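Glyoxalase/bleomycin resistance protein/dioxygenase (Albidiferax ferrireducens T118, PDB 4QB5) is a member of the glyoxalase/bleomycin resistance/dioxygenase superfamily that may act as a dioxygenase. Local coordinates at residues V29-Y41 / A130-A142. Numbering follows the deposited sequence.
Sequences VGVNDLEVSKKFY and AYLRDPDGNKICA
With CG swung anti to the backbone N (chi1 177°), the Phe-40 ring leaves helix 34-46 toward Pro-135, while Asp-134 carries its carboxylate between its own N and carbonyl carbon (chi1 82°), facing Tyr-41. Pro-135 CD sits over the middle of the Phe-40 ring, 3.6 Å from the centroid, a CH-pi contact. Ile-140 CD1 comes to the edge of that ring, close to its plane, and Leu-132 CD1 approaches it obliquely. Tyr-41 OH donates to Asp-134 OD2 at 2.6 Å, on the anti side of the carboxylate, whose plane stands 77° from the phenol ring. The other oxygen, Asp-134 OD1, serves its own turn: the backbone N atoms of Asp-136 and Asn-138 reach it from opposite faces, at 2.8 and 2.9 Å. This buried carboxylate thus ties the turn to the helix.

Asp-136 meets the loop that leads into the helix. Its OD1 accepts a hydrogen bond from Asn-32 N at 2.8 Å, the donor coming from above the carboxylate plane, while OD2 lies against Val-31 CB. Two waters join Asp-136 OD2 to Ser-37 OG, and one of them also binds the backbone N and O of Asp-33, the N-cap residue, whose OD1 accepts from Val-36 N at 3.2 Å.

The loop leaving strand 24-30 and the helix after it are thereby fastened to the type I turn from Asp-134 to Gly-137, which joins strands 127-133 and 139-144 and is reinforced by an Asx turn, Asp-134 OD1 accepting from Asp-136 N, within the paired βαβββ modules characteristic of the vicinal oxygen chelate fold.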
# COMPACT_ATOMS: atom_id res chain seq x y z
N VAL C 29 -3.40 -5.33 3.64
CA VAL C 29 -2.93 -5.07 5.00
C VAL C 29 -3.30 -6.23 5.89
O VAL C 29 -4.27 -6.94 5.64
CB VAL C 29 -3.46 -3.75 5.63
CG1 VAL C 29 -2.99 -2.54 4.82
CG2 VAL C 29 -4.99 -3.74 5.76
N GLY C 30 -2.53 -6.42 6.97
CA GLY C 30 -2.84 -7.48 7.91
C GLY C 30 -3.81 -7.07 8.98
O GLY C 30 -3.78 -5.95 9.46
N VAL C 31 -4.74 -7.94 9.31
CA VAL C 31 -5.67 -7.63 10.40
C VAL C 31 -5.74 -8.82 11.37
O VAL C 31 -5.49 -9.95 10.97
CB VAL C 31 -7.09 -7.32 9.85
CG1 VAL C 31 -7.04 -6.19 8.86
CG2 VAL C 31 -7.73 -8.54 9.18
N ASN C 32 -6.06 -8.56 12.63
CA ASN C 32 -6.10 -9.60 13.64
C ASN C 32 -7.51 -10.12 13.87
O ASN C 32 -7.68 -11.20 14.42
CB ASN C 32 -5.38 -9.15 14.93
CG ASN C 32 -3.80 -9.22 14.79
OD1 ASN C 32 -3.05 -8.25 15.15
ND2 ASN C 32 -3.30 -10.37 14.31
N ASP C 33 -8.50 -9.41 13.33
CA ASP C 33 -9.91 -9.85 13.40
C ASP C 33 -10.64 -9.48 12.14
O ASP C 33 -11.05 -8.29 11.95
CB ASP C 33 -10.58 -9.21 14.60
CG ASP C 33 -11.98 -9.79 14.85
OD1 ASP C 33 -12.67 -10.15 13.85
OD2 ASP C 33 -12.34 -9.88 16.03
N LEU C 34 -10.77 -10.47 11.26
CA LEU C 34 -11.30 -10.22 9.96
C LEU C 34 -12.71 -9.59 9.91
O LEU C 34 -12.99 -8.75 9.05
CB LEU C 34 -11.28 -11.47 9.14
CG LEU C 34 -10.03 -11.84 8.40
CD1 LEU C 34 -10.16 -13.28 7.91
CD2 LEU C 34 -9.71 -10.94 7.24
N GLU C 35 -13.59 -10.00 10.84
CA GLU C 35 -14.96 -9.57 10.79
C GLU C 35 -15.07 -8.17 11.32
O GLU C 35 -15.81 -7.36 10.76
CB GLU C 35 -15.88 -10.57 11.59
CG GLU C 35 -15.95 -11.93 10.93
CD GLU C 35 -16.43 -11.89 9.48
OE1 GLU C 35 -17.33 -11.09 9.11
OE2 GLU C 35 -15.92 -12.67 8.67
N VAL C 36 -14.36 -7.87 12.39
CA VAL C 36 -14.22 -6.49 12.86
C VAL C 36 -13.67 -5.57 11.73
O VAL C 36 -14.22 -4.49 11.50
CB VAL C 36 -13.37 -6.40 14.14
CG1 VAL C 36 -12.93 -4.96 14.42
CG2 VAL C 36 -14.16 -6.93 15.36
N SER C 37 -12.64 -6.01 11.01
CA SER C 37 -12.05 -5.16 9.96
C SER C 37 -12.96 -5.04 8.74
O SER C 37 -12.97 -4.03 8.12
CB SER C 37 -10.65 -5.71 9.55
OG SER C 37 -9.75 -5.54 10.66
N LYS C 38 -13.66 -6.11 8.37
CA LYS C 38 -14.64 -6.09 7.31
C LYS C 38 -15.71 -5.01 7.57
O LYS C 38 -16.10 -4.25 6.69
CB LYS C 38 -15.31 -7.43 7.14
CG LYS C 38 -16.29 -7.41 5.99
CD LYS C 38 -17.08 -8.68 5.92
CE LYS C 38 -17.79 -8.77 4.60
NZ LYS C 38 -18.87 -7.78 4.50
N LYS C 39 -16.15 -4.93 8.81
CA LYS C 39 -17.20 -3.99 9.13
C LYS C 39 -16.66 -2.56 9.07
O LYS C 39 -17.33 -1.66 8.53
CB LYS C 39 -17.78 -4.34 10.48
CG LYS C 39 -18.85 -3.36 10.92
CD LYS C 39 -19.51 -3.85 12.23
CE LYS C 39 -19.75 -2.66 13.14
NZ LYS C 39 -18.45 -1.95 13.38
N PHE C 40 -15.47 -2.33 9.59
CA PHE C 40 -14.78 -1.03 9.38
C PHE C 40 -14.62 -0.63 7.90
O PHE C 40 -15.08 0.46 7.50
CB PHE C 40 -13.44 -1.06 10.13
CG PHE C 40 -12.62 0.16 9.94
CD1 PHE C 40 -12.81 1.26 10.74
CD2 PHE C 40 -11.65 0.21 8.99
CE1 PHE C 40 -12.01 2.38 10.59
CE2 PHE C 40 -10.85 1.33 8.83
CZ PHE C 40 -11.03 2.43 9.63
N TYR C 41 -14.03 -1.51 7.09
CA TYR C 41 -13.72 -1.17 5.67
C TYR C 41 -14.98 -1.07 4.79
O TYR C 41 -15.03 -0.24 3.90
CB TYR C 41 -12.61 -2.06 5.04
CG TYR C 41 -11.26 -1.67 5.53
CD1 TYR C 41 -10.63 -0.54 5.02
CD2 TYR C 41 -10.56 -2.42 6.51
CE1 TYR C 41 -9.42 -0.13 5.48
CE2 TYR C 41 -9.28 -2.04 6.93
CZ TYR C 41 -8.73 -0.90 6.44
OH TYR C 41 -7.48 -0.46 6.87
N ALA C 130 -7.60 13.29 4.86
CA ALA C 130 -8.15 12.87 6.14
C ALA C 130 -7.47 11.57 6.56
O ALA C 130 -7.60 10.55 5.84
CB ALA C 130 -9.67 12.64 5.99
N TYR C 131 -6.79 11.60 7.69
CA TYR C 131 -6.03 10.48 8.22
C TYR C 131 -6.71 9.70 9.31
O TYR C 131 -7.33 10.28 10.16
CB TYR C 131 -4.67 10.94 8.77
CG TYR C 131 -3.60 11.29 7.71
CD1 TYR C 131 -2.73 10.33 7.21
CD2 TYR C 131 -3.46 12.59 7.25
CE1 TYR C 131 -1.74 10.64 6.27
CE2 TYR C 131 -2.49 12.93 6.31
CZ TYR C 131 -1.64 11.95 5.81
OH TYR C 131 -0.66 12.33 4.91
N LEU C 132 -6.53 8.38 9.32
CA LEU C 132 -7.05 7.48 10.38
C LEU C 132 -6.07 6.35 10.64
O LEU C 132 -5.21 6.06 9.81
CB LEU C 132 -8.32 6.73 9.91
CG LEU C 132 -9.56 7.52 9.65
CD1 LEU C 132 -10.52 6.66 8.84
CD2 LEU C 132 -10.19 7.97 10.99
N ARG C 133 -6.26 5.69 11.76
CA ARG C 133 -5.75 4.32 11.95
C ARG C 133 -6.96 3.42 11.96
O ARG C 133 -7.94 3.73 12.68
CB ARG C 133 -4.98 4.17 13.29
CG ARG C 133 -3.70 5.00 13.25
CD ARG C 133 -2.75 4.75 14.39
NE ARG C 133 -1.37 4.83 13.89
CZ ARG C 133 -0.65 5.93 13.76
NH1 ARG C 133 -1.12 7.16 14.11
NH2 ARG C 133 0.60 5.79 13.32
N ASP C 134 -6.84 2.30 11.28
CA ASP C 134 -7.85 1.26 11.33
C ASP C 134 -7.78 0.55 12.72
O ASP C 134 -6.95 0.90 13.58
CB ASP C 134 -7.78 0.36 10.07
CG ASP C 134 -6.71 -0.73 10.13
OD1 ASP C 134 -5.99 -0.88 11.15
OD2 ASP C 134 -6.59 -1.48 9.10
N PRO C 135 -8.68 -0.37 12.96
CA PRO C 135 -8.74 -1.05 14.26
C PRO C 135 -7.47 -1.76 14.60
O PRO C 135 -7.24 -1.94 15.76
CB PRO C 135 -9.89 -2.06 14.08
CG PRO C 135 -10.78 -1.40 13.07
CD PRO C 135 -9.83 -0.70 12.11
N ASP C 136 -6.65 -2.12 13.61
CA ASP C 136 -5.33 -2.77 13.86
C ASP C 136 -4.15 -1.81 13.93
O ASP C 136 -3.06 -2.26 14.12
CB ASP C 136 -5.08 -3.82 12.77
CG ASP C 136 -6.05 -4.99 12.88
OD1 ASP C 136 -5.75 -5.97 13.62
OD2 ASP C 136 -7.15 -4.92 12.31
N GLY C 137 -4.37 -0.50 13.82
CA GLY C 137 -3.26 0.43 13.82
C GLY C 137 -2.71 0.67 12.39
O GLY C 137 -1.80 1.48 12.19
N ASN C 138 -3.25 0.04 11.37
CA ASN C 138 -2.82 0.44 10.01
C ASN C 138 -3.16 1.91 9.72
O ASN C 138 -4.29 2.35 9.92
CB ASN C 138 -3.43 -0.43 8.90
CG ASN C 138 -3.09 -1.91 9.05
OD1 ASN C 138 -3.98 -2.76 9.20
ND2 ASN C 138 -1.82 -2.24 9.01
N LYS C 139 -2.17 2.68 9.22
CA LYS C 139 -2.35 4.09 8.98
C LYS C 139 -2.85 4.31 7.58
O LYS C 139 -2.23 3.83 6.64
CB LYS C 139 -1.02 4.87 9.20
CG LYS C 139 -1.20 6.36 9.16
CD LYS C 139 0.11 7.06 9.56
CE LYS C 139 -0.13 8.52 9.77
NZ LYS C 139 1.19 9.23 9.81
N ILE C 140 -3.99 4.99 7.45
CA ILE C 140 -4.66 5.13 6.13
C ILE C 140 -5.13 6.57 5.98
O ILE C 140 -5.23 7.31 6.95
CB ILE C 140 -5.85 4.13 5.97
CG1 ILE C 140 -6.96 4.47 7.00
CG2 ILE C 140 -5.34 2.69 6.15
CD1 ILE C 140 -8.14 3.53 7.01
N CYS C 141 -5.40 7.00 4.77
CA CYS C 141 -6.00 8.31 4.57
C CYS C 141 -6.78 8.31 3.30
O CYS C 141 -6.68 7.37 2.45
CB CYS C 141 -4.97 9.44 4.54
SG CYS C 141 -3.85 9.25 3.20
N ALA C 142 -7.65 9.27 3.22
CA ALA C 142 -8.36 9.58 1.96
C ALA C 142 -7.78 10.91 1.44
O ALA C 142 -7.54 11.86 2.22
CB ALA C 142 -9.86 9.69 2.18
O HOH W 1 -8.98 -6.64 13.19
O HOH W 2 -8.35 -3.36 10.66